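Local atomic coordinates of gdp-l-fucose synthetase (Naegleria fowleri, PDB entry 6AQZ), a protein that binds NADP and probably catalyses the 3,5-epimerisation and NADPH-dependent reduction of GDP-4-keto-6-deoxy-D-mannose to GDP-L-fucose. Residues A85-G90 / N94-V99; L103-M108 / N156-A161. One frame throughout, in Å; residues are numbered along the deposited sequence.

Interaction 1 of 2, residues A85-G90 / N94-V99; sequences AAFVGG and NMNFKV. With NAP (NADP nicotinamide-adenine-dinucleotide phosphate), chain G.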
loop_
_atom_site.group_PDB
_atom_site.type_symbol
_atom_site.label_atom_id
_atom_site.label_comp_id
_atom_site.label_asym_id
_atom_site.label_seq_id
_atom_site.Cartn_x
_atom_site.Cartn_y
_atom_site.Cartn_z
ATOM N N ALA A 85 -17.664 -4.759 0.758
ATOM C CA ALA A 85 -17.596 -4.085 -0.528
ATOM C C ALA A 85 -16.153 -4.028 -1.010
ATOM O O ALA A 85 -15.217 -3.821 -0.224
ATOM C CB ALA A 85 -18.159 -2.666 -0.412
ATOM N N ALA A 86 -15.984 -4.245 -2.312
ATOM C CA ALA A 86 -14.698 -4.130 -2.979
ATOM C C ALA A 86 -14.951 -3.899 -4.457
ATOM O O ALA A 86 -15.995 -4.276 -4.991
ATOM C CB ALA A 86 -13.840 -5.380 -2.792
ATOM N N PHE A 87 -13.957 -3.341 -5.129
ATOM C CA PHE A 87 -14.011 -3.198 -6.573
ATOM C C PHE A 87 -13.209 -4.352 -7.154
ATOM O O PHE A 87 -11.989 -4.411 -7.000
ATOM C CB PHE A 87 -13.479 -1.848 -7.023
ATOM C CG PHE A 87 -13.340 -1.733 -8.498
ATOM C CD1 PHE A 87 -14.444 -1.560 -9.291
ATOM C CD2 PHE A 87 -12.086 -1.803 -9.096
ATOM C CE1 PHE A 87 -14.314 -1.464 -10.660
ATOM C CE2 PHE A 87 -11.943 -1.703 -10.470
ATOM C CZ PHE A 87 -13.059 -1.536 -11.250
ATOM N N VAL A 88 -13.908 -5.295 -7.778
ATOM C CA VAL A 88 -13.327 -6.551 -8.226
ATOM C C VAL A 88 -13.202 -6.593 -9.722
ATOM O O VAL A 88 -12.743 -7.597 -10.279
ATOM C CB VAL A 88 -14.150 -7.754 -7.723
ATOM C CG1 VAL A 88 -14.163 -7.777 -6.228
ATOM C CG2 VAL A 88 -15.568 -7.691 -8.265
ATOM N N GLY A 89 -13.577 -5.521 -10.389
ATOM C CA GLY A 89 -13.547 -5.449 -11.825
ATOM C C GLY A 89 -14.758 -4.685 -12.305
ATOM O O GLY A 89 -15.825 -4.747 -11.691
ATOM N N GLY A 90 -14.589 -3.937 -13.377
ATOM C CA GLY A 90 -15.689 -3.275 -14.028
ATOM C C GLY A 90 -16.136 -4.076 -15.228
ATOM O O GLY A 90 -15.438 -4.964 -15.714
ATOM N N ASN A 94 -12.077 0.175 -19.808
ATOM C CA ASN A 94 -11.516 1.430 -19.318
ATOM C C ASN A 94 -11.604 1.571 -17.812
ATOM O O ASN A 94 -10.933 2.438 -17.253
ATOM C CB ASN A 94 -12.222 2.628 -19.963
ATOM N N MET A 95 -12.410 0.757 -17.142
ATOM C CA MET A 95 -12.455 0.780 -15.696
ATOM C C MET A 95 -11.541 -0.257 -15.071
ATOM O O MET A 95 -11.571 -0.412 -13.852
ATOM C CB MET A 95 -13.880 0.538 -15.186
ATOM C CG MET A 95 -14.988 1.336 -15.835
ATOM S SD MET A 95 -16.606 0.676 -15.308
ATOM C CE MET A 95 -17.680 1.999 -15.844
ATOM N N ASN A 96 -10.749 -0.986 -15.863
ATOM C CA ASN A 96 -10.004 -2.121 -15.322
ATOM C C ASN A 96 -8.482 -1.974 -15.411
ATOM O O ASN A 96 -7.779 -2.968 -15.204
ATOM C CB ASN A 96 -10.438 -3.423 -16.019
ATOM C CG ASN A 96 -11.912 -3.765 -15.769
ATOM O OD1 ASN A 96 -12.462 -3.446 -14.710
ATOM N ND2 ASN A 96 -12.561 -4.393 -16.756
ATOM N N PHE A 97 -7.945 -0.787 -15.708
ATOM C CA PHE A 97 -6.504 -0.598 -15.552
ATOM C C PHE A 97 -6.099 -0.874 -14.114
ATOM O O PHE A 97 -6.904 -0.740 -13.182
ATOM C CB PHE A 97 -6.080 0.812 -15.946
ATOM C CG PHE A 97 -6.154 1.076 -17.424
ATOM C CD1 PHE A 97 -5.227 0.517 -18.282
ATOM C CD2 PHE A 97 -7.151 1.882 -17.953
ATOM C CE1 PHE A 97 -5.285 0.761 -19.661
ATOM C CE2 PHE A 97 -7.222 2.128 -19.335
ATOM C CZ PHE A 97 -6.285 1.569 -20.182
ATOM N N LYS A 98 -4.855 -1.314 -13.925
ATOM C CA LYS A 98 -4.389 -1.510 -12.550
ATOM C C LYS A 98 -4.575 -0.257 -11.712
ATOM O O LYS A 98 -4.903 -0.358 -10.530
ATOM C CB LYS A 98 -2.931 -1.963 -12.523
ATOM C CG LYS A 98 -2.785 -3.447 -12.804
ATOM C CD LYS A 98 -1.374 -3.883 -12.602
ATOM C CE LYS A 98 -1.205 -5.345 -12.861
ATOM N NZ LYS A 98 0.237 -5.665 -12.750
ATOM N N VAL A 99 -4.458 0.926 -12.327
ATOM C CA VAL A 99 -4.676 2.184 -11.613
ATOM C C VAL A 99 -6.009 2.165 -10.879
ATOM O O VAL A 99 -6.079 2.434 -9.673
ATOM C CB VAL A 99 -4.603 3.362 -12.604
ATOM C CG1 VAL A 99 -5.256 4.592 -12.049
ATOM C CG2 VAL A 99 -3.159 3.683 -12.922
HETATM P PA NAP G . -19.432 -9.371 -5.379
HETATM O O1A NAP G . -18.807 -8.884 -6.651
HETATM O O2A NAP G . -20.335 -10.576 -5.356
HETATM O O5B NAP G . -20.256 -8.156 -4.620
HETATM C C5B NAP G . -19.330 -7.181 -4.288
HETATM C C4B NAP G . -20.108 -6.086 -3.509
HETATM O O4B NAP G . -19.370 -4.838 -3.484
HETATM C C3B NAP G . -21.538 -5.823 -4.133
HETATM O O3B NAP G . -22.465 -5.573 -3.111
HETATM C C2B NAP G . -21.322 -4.477 -4.839
HETATM O O2B NAP G . -22.395 -3.683 -4.841
HETATM C C1B NAP G . -20.331 -3.832 -3.778
HETATM N N9A NAP G . -19.651 -2.659 -4.314
HETATM C C8A NAP G . -18.681 -2.627 -5.295
HETATM N N7A NAP G . -18.240 -1.378 -5.567
HETATM C C5A NAP G . -18.980 -0.567 -4.723
HETATM C C6A NAP G . -18.983 0.813 -4.543
HETATM N N6A NAP G . -18.122 1.620 -5.286
HETATM N N1A NAP G . -19.790 1.399 -3.624
HETATM C C2A NAP G . -20.585 0.529 -2.933
HETATM N N3A NAP G . -20.702 -0.814 -3.005
HETATM C C4A NAP G . -19.862 -1.346 -3.923
HETATM O O3 NAP G . -18.046 -9.641 -4.489
HETATM P PN NAP G . -18.173 -10.849 -3.459
HETATM O O1N NAP G . -19.315 -10.728 -2.525
HETATM O O2N NAP G . -17.721 -12.172 -4.034
HETATM O O5D NAP G . -16.828 -10.571 -2.375
HETATM C C5D NAP G . -17.065 -9.565 -1.472
HETATM C C4D NAP G . -15.833 -9.568 -0.595
HETATM O O4D NAP G . -15.371 -10.927 -0.496
HETATM C C3D NAP G . -14.681 -8.756 -1.359
HETATM O O3D NAP G . -13.990 -7.972 -0.449
HETATM C C2D NAP G . -13.798 -9.878 -1.949
HETATM O O2D NAP G . -12.456 -9.583 -1.981
HETATM C C1D NAP G . -14.003 -10.993 -0.881
HETATM N N1N NAP G . -13.637 -12.323 -1.446
HETATM C C2N NAP G . -14.440 -12.987 -2.376
HETATM C C3N NAP G . -14.045 -14.200 -2.900
HETATM C C7N NAP G . -14.914 -14.891 -3.907
HETATM O O7N NAP G . -14.572 -15.938 -4.483
HETATM N N7N NAP G . -16.159 -14.339 -4.226
HETATM C C4N NAP G . -12.771 -14.853 -2.520
HETATM C C5N NAP G . -11.972 -14.064 -1.534
HETATM C C6N NAP G . -12.402 -12.898 -1.049
HETATM P P2B NAP G . -23.553 -3.852 -6.280
HETATM O O1X NAP G . -24.088 -5.223 -6.003
HETATM O O2X NAP G . -24.487 -2.674 -5.995
HETATM O O3X NAP G . -22.581 -3.705 -7.414
#

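Interaction 2 of 2, residues L103-M108 / N156-A161; sequences LDNVNM and NAYAYA. With NAP (NADP nicotinamide-adenine-dinucleotide phosphate), chain G.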
loop_
_atom_site.group_PDB
_atom_site.type_symbol
_atom_site.label_atom_id
_atom_site.label_comp_id
_atom_site.label_asym_id
_atom_site.label_seq_id
_atom_site.Cartn_x
_atom_site.Cartn_y
_atom_site.Cartn_z
ATOM N N LEU A 103 -6.848 2.620 -6.855
ATOM C CA LEU A 103 -7.555 3.805 -6.365
ATOM C C LEU A 103 -8.935 3.459 -5.821
ATOM O O LEU A 103 -9.289 3.877 -4.711
ATOM C CB LEU A 103 -7.688 4.856 -7.475
ATOM C CG LEU A 103 -6.372 5.387 -8.032
ATOM C CD1 LEU A 103 -6.577 6.360 -9.179
ATOM C CD2 LEU A 103 -5.566 5.974 -6.874
ATOM N N ASP A 104 -9.735 2.709 -6.596
ATOM C CA ASP A 104 -11.097 2.405 -6.166
ATOM C C ASP A 104 -11.102 1.656 -4.854
ATOM O O ASP A 104 -11.919 1.942 -3.967
ATOM C CB ASP A 104 -11.821 1.582 -7.222
ATOM C CG ASP A 104 -12.135 2.381 -8.456
ATOM O OD1 ASP A 104 -11.820 3.594 -8.473
ATOM O OD2 ASP A 104 -12.714 1.804 -9.392
ATOM N N ASN A 105 -10.193 0.695 -4.705
ATOM C CA ASN A 105 -10.153 -0.093 -3.486
ATOM C C ASN A 105 -9.538 0.682 -2.323
ATOM O O ASN A 105 -10.089 0.665 -1.215
ATOM C CB ASN A 105 -9.446 -1.423 -3.753
ATOM C CG ASN A 105 -10.375 -2.419 -4.448
ATOM O OD1 ASN A 105 -11.385 -2.793 -3.869
ATOM N ND2 ASN A 105 -10.059 -2.826 -5.699
ATOM N N VAL A 106 -8.429 1.396 -2.541
ATOM C CA VAL A 106 -7.819 2.036 -1.385
ATOM C C VAL A 106 -8.702 3.193 -0.901
ATOM O O VAL A 106 -8.781 3.457 0.309
ATOM C CB VAL A 106 -6.367 2.479 -1.669
ATOM C CG1 VAL A 106 -6.295 3.828 -2.472
ATOM C CG2 VAL A 106 -5.616 2.558 -0.354
ATOM N N ASN A 107 -9.423 3.860 -1.816
ATOM C CA ASN A 107 -10.328 4.935 -1.409
ATOM C C ASN A 107 -11.503 4.391 -0.610
ATOM O O ASN A 107 -11.823 4.885 0.478
ATOM C CB ASN A 107 -10.817 5.680 -2.641
ATOM C CG ASN A 107 -9.765 6.621 -3.195
ATOM O OD1 ASN A 107 -8.963 7.159 -2.441
ATOM N ND2 ASN A 107 -9.745 6.802 -4.510
ATOM N N MET A 108 -12.137 3.349 -1.132
ATOM C CA MET A 108 -13.247 2.715 -0.434
ATOM C C MET A 108 -12.810 2.193 0.935
ATOM O O MET A 108 -13.506 2.398 1.946
ATOM C CB MET A 108 -13.826 1.645 -1.367
ATOM C CG MET A 108 -14.664 0.551 -0.807
ATOM S SD MET A 108 -15.626 -0.380 -2.054
ATOM C CE MET A 108 -14.797 -0.262 -3.643
ATOM N N ASN A 156 -1.544 -7.275 -8.781
ATOM C CA ASN A 156 -0.860 -6.752 -7.604
ATOM C C ASN A 156 -1.482 -5.458 -7.079
ATOM O O ASN A 156 -1.344 -5.167 -5.886
ATOM C CB ASN A 156 0.644 -6.608 -7.861
ATOM C CG ASN A 156 0.988 -5.679 -9.008
ATOM O OD1 ASN A 156 0.132 -5.040 -9.630
ATOM N ND2 ASN A 156 2.270 -5.637 -9.319
ATOM N N ALA A 157 -2.208 -4.704 -7.901
ATOM C CA ALA A 157 -2.890 -3.526 -7.365
ATOM C C ALA A 157 -4.027 -3.933 -6.434
ATOM O O ALA A 157 -4.161 -3.416 -5.321
ATOM C CB ALA A 157 -3.414 -2.640 -8.501
ATOM N N TYR A 158 -4.881 -4.840 -6.888
ATOM C CA TYR A 158 -5.901 -5.367 -5.998
ATOM C C TYR A 158 -5.256 -5.981 -4.758
ATOM O O TYR A 158 -5.691 -5.730 -3.630
ATOM C CB TYR A 158 -6.747 -6.385 -6.771
ATOM C CG TYR A 158 -7.810 -7.066 -5.974
ATOM C CD1 TYR A 158 -9.057 -6.479 -5.829
ATOM C CD2 TYR A 158 -7.588 -8.306 -5.382
ATOM C CE1 TYR A 158 -10.063 -7.098 -5.117
ATOM C CE2 TYR A 158 -8.599 -8.936 -4.663
ATOM C CZ TYR A 158 -9.833 -8.315 -4.536
ATOM O OH TYR A 158 -10.850 -8.901 -3.833
ATOM N N ALA A 159 -4.183 -6.743 -4.939
ATOM C CA ALA A 159 -3.594 -7.416 -3.793
ATOM C C ALA A 159 -3.060 -6.404 -2.776
ATOM O O ALA A 159 -3.318 -6.527 -1.576
ATOM C CB ALA A 159 -2.492 -8.366 -4.264
ATOM N N TYR A 160 -2.349 -5.366 -3.245
ATOM C CA TYR A 160 -1.788 -4.381 -2.321
ATOM C C TYR A 160 -2.877 -3.588 -1.613
ATOM O O TYR A 160 -2.753 -3.296 -0.416
ATOM C CB TYR A 160 -0.823 -3.438 -3.052
ATOM C CG TYR A 160 0.596 -3.963 -3.115
ATOM C CD1 TYR A 160 1.269 -4.361 -1.954
ATOM C CD2 TYR A 160 1.258 -4.073 -4.328
ATOM C CE1 TYR A 160 2.563 -4.835 -2.019
ATOM C CE2 TYR A 160 2.546 -4.536 -4.395
ATOM C CZ TYR A 160 3.196 -4.917 -3.247
ATOM O OH TYR A 160 4.487 -5.401 -3.347
ATOM N N ALA A 161 -3.957 -3.249 -2.323
ATOM C CA ALA A 161 -5.082 -2.587 -1.666
ATOM C C ALA A 161 -5.635 -3.433 -0.518
ATOM O O ALA A 161 -5.966 -2.901 0.554
ATOM C CB ALA A 161 -6.174 -2.275 -2.688
HETATM P PA NAP G . -19.432 -9.371 -5.379
HETATM O O1A NAP G . -18.807 -8.884 -6.651
HETATM O O2A NAP G . -20.335 -10.576 -5.356
HETATM O O5B NAP G . -20.256 -8.156 -4.620
HETATM C C5B NAP G . -19.330 -7.181 -4.288
HETATM C C4B NAP G . -20.108 -6.086 -3.509
HETATM O O4B NAP G . -19.370 -4.838 -3.484
HETATM C C3B NAP G . -21.538 -5.823 -4.133
HETATM O O3B NAP G . -22.465 -5.573 -3.111
HETATM C C2B NAP G . -21.322 -4.477 -4.839
HETATM O O2B NAP G . -22.395 -3.683 -4.841
HETATM C C1B NAP G . -20.331 -3.832 -3.778
HETATM N N9A NAP G . -19.651 -2.659 -4.314
HETATM C C8A NAP G . -18.681 -2.627 -5.295
HETATM N N7A NAP G . -18.240 -1.378 -5.567
HETATM C C5A NAP G . -18.980 -0.567 -4.723
HETATM C C6A NAP G . -18.983 0.813 -4.543
HETATM N N6A NAP G . -18.122 1.620 -5.286
HETATM N N1A NAP G . -19.790 1.399 -3.624
HETATM C C2A NAP G . -20.585 0.529 -2.933
HETATM N N3A NAP G . -20.702 -0.814 -3.005
HETATM C C4A NAP G . -19.862 -1.346 -3.923
HETATM O O3 NAP G . -18.046 -9.641 -4.489
HETATM P PN NAP G . -18.173 -10.849 -3.459
HETATM O O1N NAP G . -19.315 -10.728 -2.525
HETATM O O2N NAP G . -17.721 -12.172 -4.034
HETATM O O5D NAP G . -16.828 -10.571 -2.375
HETATM C C5D NAP G . -17.065 -9.565 -1.472
HETATM C C4D NAP G . -15.833 -9.568 -0.595
HETATM O O4D NAP G . -15.371 -10.927 -0.496
HETATM C C3D NAP G . -14.681 -8.756 -1.359
HETATM O O3D NAP G . -13.990 -7.972 -0.449
HETATM C C2D NAP G . -13.798 -9.878 -1.949
HETATM O O2D NAP G . -12.456 -9.583 -1.981
HETATM C C1D NAP G . -14.003 -10.993 -0.881
HETATM N N1N NAP G . -13.637 -12.323 -1.446
HETATM C C2N NAP G . -14.440 -12.987 -2.376
HETATM C C3N NAP G . -14.045 -14.200 -2.900
HETATM C C7N NAP G . -14.914 -14.891 -3.907
HETATM O O7N NAP G . -14.572 -15.938 -4.483
HETATM N N7N NAP G . -16.159 -14.339 -4.226
HETATM C C4N NAP G . -12.771 -14.853 -2.520
HETATM C C5N NAP G . -11.972 -14.064 -1.534
HETATM C C6N NAP G . -12.402 -12.898 -1.049
HETATM P P2B NAP G . -23.553 -3.852 -6.280
HETATM O O1X NAP G . -24.088 -5.223 -6.003
HETATM O O2X NAP G . -24.487 -2.674 -5.995
HETATM O O3X NAP G . -22.581 -3.705 -7.414
#

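Interaction 1 of 2, residues A85-G90 / N94-V99
In this NADP-binding Rossmann fold, G90 and N96 tie together the loop that leaves strand 80-83 and the turn that leads into helix 98-118. The N96 carboxamide lies alongside the G90 backbone and grips it twice. N96 OD1 accepts from G90 N at 2.6 Å, on a lone pair in its carbonyl plane, with an N-H...O angle of 162°. N96 ND2 donates one of its hydrogens to G90 O over 3.1 Å; that oxygen lies in the amide plane of N96, although ND2 itself stands above the carbonyl plane of G90. Using both ends of the amide fixes its rotation. G90, without a side chain, lets M95 CB and N96 OD1 sit close.

F87 adds its ring edge. With CG anti to the backbone N (chi1 172°), its ring reaches the turn, and F87 CZ meets M95 O at 3.2 Å, near the ring plane. The amide nitrogen of G89 sits over the centre of one face of the F87 ring, 3.9 Å above the plane. At the other end the loop lines the cofactor pocket, where A86 O approaches C8A of the NADP adenine at 3.2 Å.

Interaction 2 of 2, residues L103-M108 / N156-A161
The Y158 ring and the N105 amide stand almost perpendicular, their planes 82° apart, where two neighbouring helices of the Rossmann fold meet. N105 ND2 comes to Y158 CD1 at 3.8 Å from an oblique direction and only packs against the ring. At the ring's edge, near its plane, lies O2D of the nicotinamide ribose of NADP. The hydrogen bonds of N105 ND2 are made elsewhere, to F87 O and F101 O, which hold the amide in place beside the ring.

Helices 103-108 and 156-161 run nearly parallel, 9° apart with axes 8.9 Å from each other at closest approach, as expected for helices that follow successive parallel strands (80-83 and 123-127) and lie on the same side of the sheet. The small side chain of A161 lets them come close: A161 CB touches N105 CB at 3.5 Å and sits 4.3 Å from V106 N, while the CA atoms of V106 and A161 are 5.4 Å apart. V106 also packs against N110 of the second subunit.

Y158 and K162 fit the YxxxK motif of short-chain dehydrogenases/reductases, consistent with the general acid/base tyrosine of that family; K162 NZ is also hydrogen-bonded to NADP. A chi1 of 177° turns the Y158 ring away from its backbone N and carries it off the helix toward the cofactor. There the ribose hydroxyl O2D donates a short hydrogen bond to Y158 OH, 2.5 Å long.

Overall arrangement
The two contacts lie side by side, their centres about 9 Å apart, and share helix 98-118: interaction 1 settles the loop and turn leading into it, interaction 2 sets it against helix 156-179. The joint between them is F87 O with N105 ND2, 2.8 Å apart, which fastens the pocket loop to helix 98-118. M108 CE adds to this at 3.5 Å from F87 N, and K98 O packs on A157 CB at 3.4 Å. Both contacts border NADP, 85-90 along the adenosine, diphosphate and nicotinamide ribose, Y158 at the nicotinamide ribose. Both also reach the second subunit.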